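Local coordinates for TRAP dicarboxylate ABC transporter, substrate-binding protein (Roseobacter denitrificans, PDB 4OVQ), which binds beta-D-glucuronate as a periplasmic solute-binding protein, probably delivering it to a TRAP-type membrane transporter, at residues 24-32 with 57-68. Sequence-based numbering, arbitrary orientation.
Sequences DNWRGWNIH and YTLQMFHGGTLG. With BDP (beta-D-glucopyranuronic acid), chain C.
Trp29 and the turn that ends at Gly68 meet where two parallel strands, 25-29 and 58-62, run out toward the sugar site. Trp29 NE1 donates to Gly68 O (3.0 Å), which lies in the ring plane, although the N-H approaches from above the carbonyl plane. Leu67 CB abuts the same edge at CD1. CG of Trp29 stands anti to the backbone N (chi1 -178°), which swings the ring over to this turn. With an alanine here, Gly68 O is likely to lose its indole donor and Leu67 the ring edge it packs on. Next along, Asn30 ND2 donates to His63 ND1 (3.0 Å), the amide and imidazole planes being 79° apart; ND2 also bonds Thr39, and His63 NE2 bonds Asp43, so both side chains are tied to helix 37-52. Asn30 O takes Gly65 N on a lone pair, and His32 O receives Gly64 N (2.7 Å); positive phi at both glycines suits the type I' turn. Behind this end, the backbone ladder alternates from Thr58 N on Asp24 O to Asn30 N on Phe62 O. Gly28 has no side chain to collide with SE of Met61 (selenomethionine here), 3.9 Å from Gly28 CA, and Leu59 CD1 is also close. At the far end Trp26 CZ2 touches Tyr57 CD2 (3.6 Å), rings oblique at 48°. With helix 37-52 the strands form a beta-alpha-beta unit, 58-62 outermost in its sheet. Such units place ligand-binding loops at the carboxyl ends of strands: here His32 NE2 donates to O2 of the glucuronate (2.9 Å), so the polar bonds that fix the strand-end loops probably also constrain the backbone that carries this sugar-binding histidine.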
# COMPACT_ATOMS: atom_id res chain seq x y z
N ASP A 24 12.38 -16.17 19.72
CA ASP A 24 12.10 -17.16 18.68
C ASP A 24 10.64 -17.11 18.23
O ASP A 24 10.32 -17.43 17.09
CB ASP A 24 12.43 -18.58 19.17
CG ASP A 24 13.88 -18.73 19.58
OD1 ASP A 24 14.78 -18.41 18.77
OD2 ASP A 24 14.12 -19.16 20.73
N ASN A 25 9.76 -16.70 19.14
CA ASN A 25 8.33 -16.58 18.86
C ASN A 25 8.00 -15.13 18.53
O ASN A 25 8.03 -14.24 19.39
CB ASN A 25 7.52 -17.06 20.05
CG ASN A 25 7.84 -18.51 20.43
OD1 ASN A 25 8.28 -19.30 19.59
ND2 ASN A 25 7.61 -18.85 21.69
N TRP A 26 7.70 -14.90 17.26
CA TRP A 26 7.53 -13.55 16.77
C TRP A 26 6.07 -13.10 16.77
O TRP A 26 5.14 -13.91 16.79
CB TRP A 26 8.06 -13.46 15.33
CG TRP A 26 9.55 -13.77 15.14
CD1 TRP A 26 10.52 -13.82 16.11
CD2 TRP A 26 10.23 -14.04 13.90
NE1 TRP A 26 11.74 -14.10 15.55
CE2 TRP A 26 11.59 -14.25 14.20
CE3 TRP A 26 9.81 -14.14 12.57
CZ2 TRP A 26 12.54 -14.55 13.21
CZ3 TRP A 26 10.74 -14.43 11.59
CH2 TRP A 26 12.09 -14.65 11.91
N ARG A 27 5.90 -11.79 16.70
CA ARG A 27 4.59 -11.19 16.51
C ARG A 27 4.61 -10.39 15.21
O ARG A 27 5.63 -9.78 14.87
CB ARG A 27 4.25 -10.30 17.70
CG ARG A 27 4.16 -11.10 18.98
CD ARG A 27 4.29 -10.27 20.21
NE ARG A 27 3.27 -9.23 20.26
CZ ARG A 27 3.50 -7.92 20.18
NH1 ARG A 27 4.72 -7.42 20.03
NH2 ARG A 27 2.46 -7.08 20.26
N GLY A 28 3.48 -10.43 14.52
CA GLY A 28 3.32 -9.72 13.27
C GLY A 28 2.05 -8.89 13.18
O GLY A 28 1.03 -9.23 13.78
N TRP A 29 2.13 -7.81 12.41
CA TRP A 29 1.01 -6.89 12.19
C TRP A 29 0.44 -6.95 10.79
O TRP A 29 1.20 -7.02 9.80
CB TRP A 29 1.48 -5.46 12.49
CG TRP A 29 0.52 -4.34 12.38
CD1 TRP A 29 -0.14 -3.73 13.43
CD2 TRP A 29 0.14 -3.62 11.20
NE1 TRP A 29 -0.92 -2.72 12.95
CE2 TRP A 29 -0.77 -2.62 11.59
CE3 TRP A 29 0.46 -3.74 9.84
CZ2 TRP A 29 -1.37 -1.73 10.67
CZ3 TRP A 29 -0.14 -2.88 8.93
CH2 TRP A 29 -1.01 -1.85 9.35
N ASN A 30 -0.87 -6.93 10.70
CA ASN A 30 -1.58 -6.76 9.44
C ASN A 30 -2.85 -5.98 9.74
O ASN A 30 -3.51 -6.24 10.75
CB ASN A 30 -1.90 -8.15 8.84
CG ASN A 30 -2.98 -8.11 7.75
OD1 ASN A 30 -2.96 -7.27 6.88
ND2 ASN A 30 -3.93 -9.06 7.78
N ILE A 31 -3.22 -5.03 8.88
CA ILE A 31 -4.38 -4.18 9.15
C ILE A 31 -5.71 -4.80 8.71
O ILE A 31 -6.76 -4.32 9.12
CB ILE A 31 -4.20 -2.78 8.50
CG1 ILE A 31 -5.03 -1.68 9.19
CG2 ILE A 31 -4.43 -2.82 7.00
CD1 ILE A 31 -4.44 -0.26 8.91
N HIS A 32 -5.67 -5.88 7.92
CA HIS A 32 -6.84 -6.35 7.18
C HIS A 32 -7.72 -7.34 7.94
O HIS A 32 -7.31 -7.90 8.95
CB HIS A 32 -6.45 -6.87 5.79
CG HIS A 32 -5.97 -5.78 4.89
ND1 HIS A 32 -6.84 -4.88 4.32
CD2 HIS A 32 -4.72 -5.40 4.51
CE1 HIS A 32 -6.15 -3.99 3.63
NE2 HIS A 32 -4.87 -4.29 3.72
N TYR A 57 11.46 -21.23 14.59
CA TYR A 57 10.87 -19.90 14.58
C TYR A 57 9.37 -19.96 14.28
O TYR A 57 8.95 -20.64 13.34
CB TYR A 57 11.60 -18.98 13.58
CG TYR A 57 13.06 -18.75 13.95
CD1 TYR A 57 14.03 -19.63 13.53
CD2 TYR A 57 13.43 -17.66 14.73
CE1 TYR A 57 15.35 -19.45 13.88
CE2 TYR A 57 14.76 -17.47 15.08
CZ TYR A 57 15.71 -18.36 14.64
OH TYR A 57 17.05 -18.22 14.97
N THR A 58 8.57 -19.26 15.08
CA THR A 58 7.14 -19.18 14.83
C THR A 58 6.68 -17.72 14.83
O THR A 58 7.39 -16.83 15.30
CB THR A 58 6.33 -19.95 15.87
OG1 THR A 58 6.44 -19.31 17.14
CG2 THR A 58 6.85 -21.36 15.97
N LEU A 59 5.46 -17.50 14.35
CA LEU A 59 4.92 -16.16 14.19
C LEU A 59 3.45 -16.15 14.55
O LEU A 59 2.66 -16.91 13.99
CB LEU A 59 5.10 -15.70 12.75
CG LEU A 59 4.46 -14.38 12.31
CD1 LEU A 59 5.01 -13.20 13.10
CD2 LEU A 59 4.80 -14.20 10.83
N GLN A 60 3.08 -15.27 15.49
CA GLN A 60 1.70 -15.00 15.80
C GLN A 60 1.24 -13.68 15.14
O GLN A 60 1.75 -12.59 15.46
CB GLN A 60 1.53 -14.90 17.33
CG GLN A 60 0.09 -14.80 17.80
CD GLN A 60 -0.02 -14.90 19.32
OE1 GLN A 60 0.98 -15.16 20.00
NE2 GLN A 60 -1.22 -14.70 19.85
N MSE A 61 0.28 -13.80 14.23
CA MSE A 61 -0.32 -12.63 13.59
C MSE A 61 -1.42 -11.98 14.42
O MSE A 61 -2.23 -12.66 15.03
CB MSE A 61 -0.90 -12.99 12.23
CG MSE A 61 0.13 -13.45 11.18
SE MSE A 61 1.53 -12.15 10.80
CE MSE A 61 0.34 -10.63 10.45
N PHE A 62 -1.41 -10.65 14.41
CA PHE A 62 -2.51 -9.85 14.87
C PHE A 62 -3.06 -9.10 13.67
O PHE A 62 -2.47 -8.07 13.23
CB PHE A 62 -2.02 -8.89 15.97
CG PHE A 62 -1.49 -9.60 17.18
CD1 PHE A 62 -0.24 -10.18 17.17
CD2 PHE A 62 -2.26 -9.72 18.33
CE1 PHE A 62 0.25 -10.86 18.26
CE2 PHE A 62 -1.78 -10.39 19.43
CZ PHE A 62 -0.53 -10.96 19.40
N HIS A 63 -4.12 -9.63 13.09
CA HIS A 63 -4.80 -9.05 11.95
C HIS A 63 -5.75 -7.93 12.40
O HIS A 63 -5.88 -7.65 13.59
CB HIS A 63 -5.60 -10.12 11.22
CG HIS A 63 -4.76 -11.27 10.76
ND1 HIS A 63 -3.67 -11.12 9.93
CD2 HIS A 63 -4.87 -12.60 10.98
CE1 HIS A 63 -3.12 -12.30 9.69
NE2 HIS A 63 -3.85 -13.22 10.30
N GLY A 64 -6.44 -7.32 11.44
CA GLY A 64 -7.42 -6.30 11.76
C GLY A 64 -6.88 -5.06 12.44
O GLY A 64 -7.66 -4.31 13.03
N GLY A 65 -5.56 -4.81 12.40
CA GLY A 65 -5.03 -3.58 12.97
C GLY A 65 -5.15 -3.44 14.48
O GLY A 65 -5.00 -2.35 15.03
N THR A 66 -5.40 -4.56 15.15
CA THR A 66 -5.70 -4.51 16.59
C THR A 66 -4.46 -4.07 17.39
O THR A 66 -4.57 -3.61 18.52
CB THR A 66 -6.30 -5.85 17.11
OG1 THR A 66 -5.30 -6.86 17.05
CG2 THR A 66 -7.55 -6.26 16.27
N LEU A 67 -3.28 -4.13 16.77
CA LEU A 67 -2.07 -3.63 17.43
C LEU A 67 -1.79 -2.12 17.21
O LEU A 67 -0.94 -1.52 17.89
CB LEU A 67 -0.85 -4.43 16.99
CG LEU A 67 -0.76 -5.84 17.57
CD1 LEU A 67 0.57 -6.47 17.18
CD2 LEU A 67 -0.97 -5.86 19.09
N GLY A 68 -2.50 -1.51 16.28
CA GLY A 68 -2.39 -0.08 16.12
C GLY A 68 -2.38 0.39 14.67
O GLY A 68 -2.56 -0.39 13.73
C1 BDP C . -4.79 -0.34 1.73
C2 BDP C . -3.50 -0.93 2.25
C3 BDP C . -3.50 -0.75 3.71
C4 BDP C . -3.61 0.70 4.05
C5 BDP C . -4.86 1.30 3.44
C6 BDP C . -5.00 2.80 3.72
O2 BDP C . -3.56 -2.36 1.94
O3 BDP C . -2.16 -1.18 4.14
O4 BDP C . -3.63 0.87 5.53
O5 BDP C . -4.89 1.09 2.04
O6A BDP C . -4.60 3.27 4.82
O1 BDP C . -4.90 -0.43 0.34
O6B BDP C . -5.65 3.43 2.84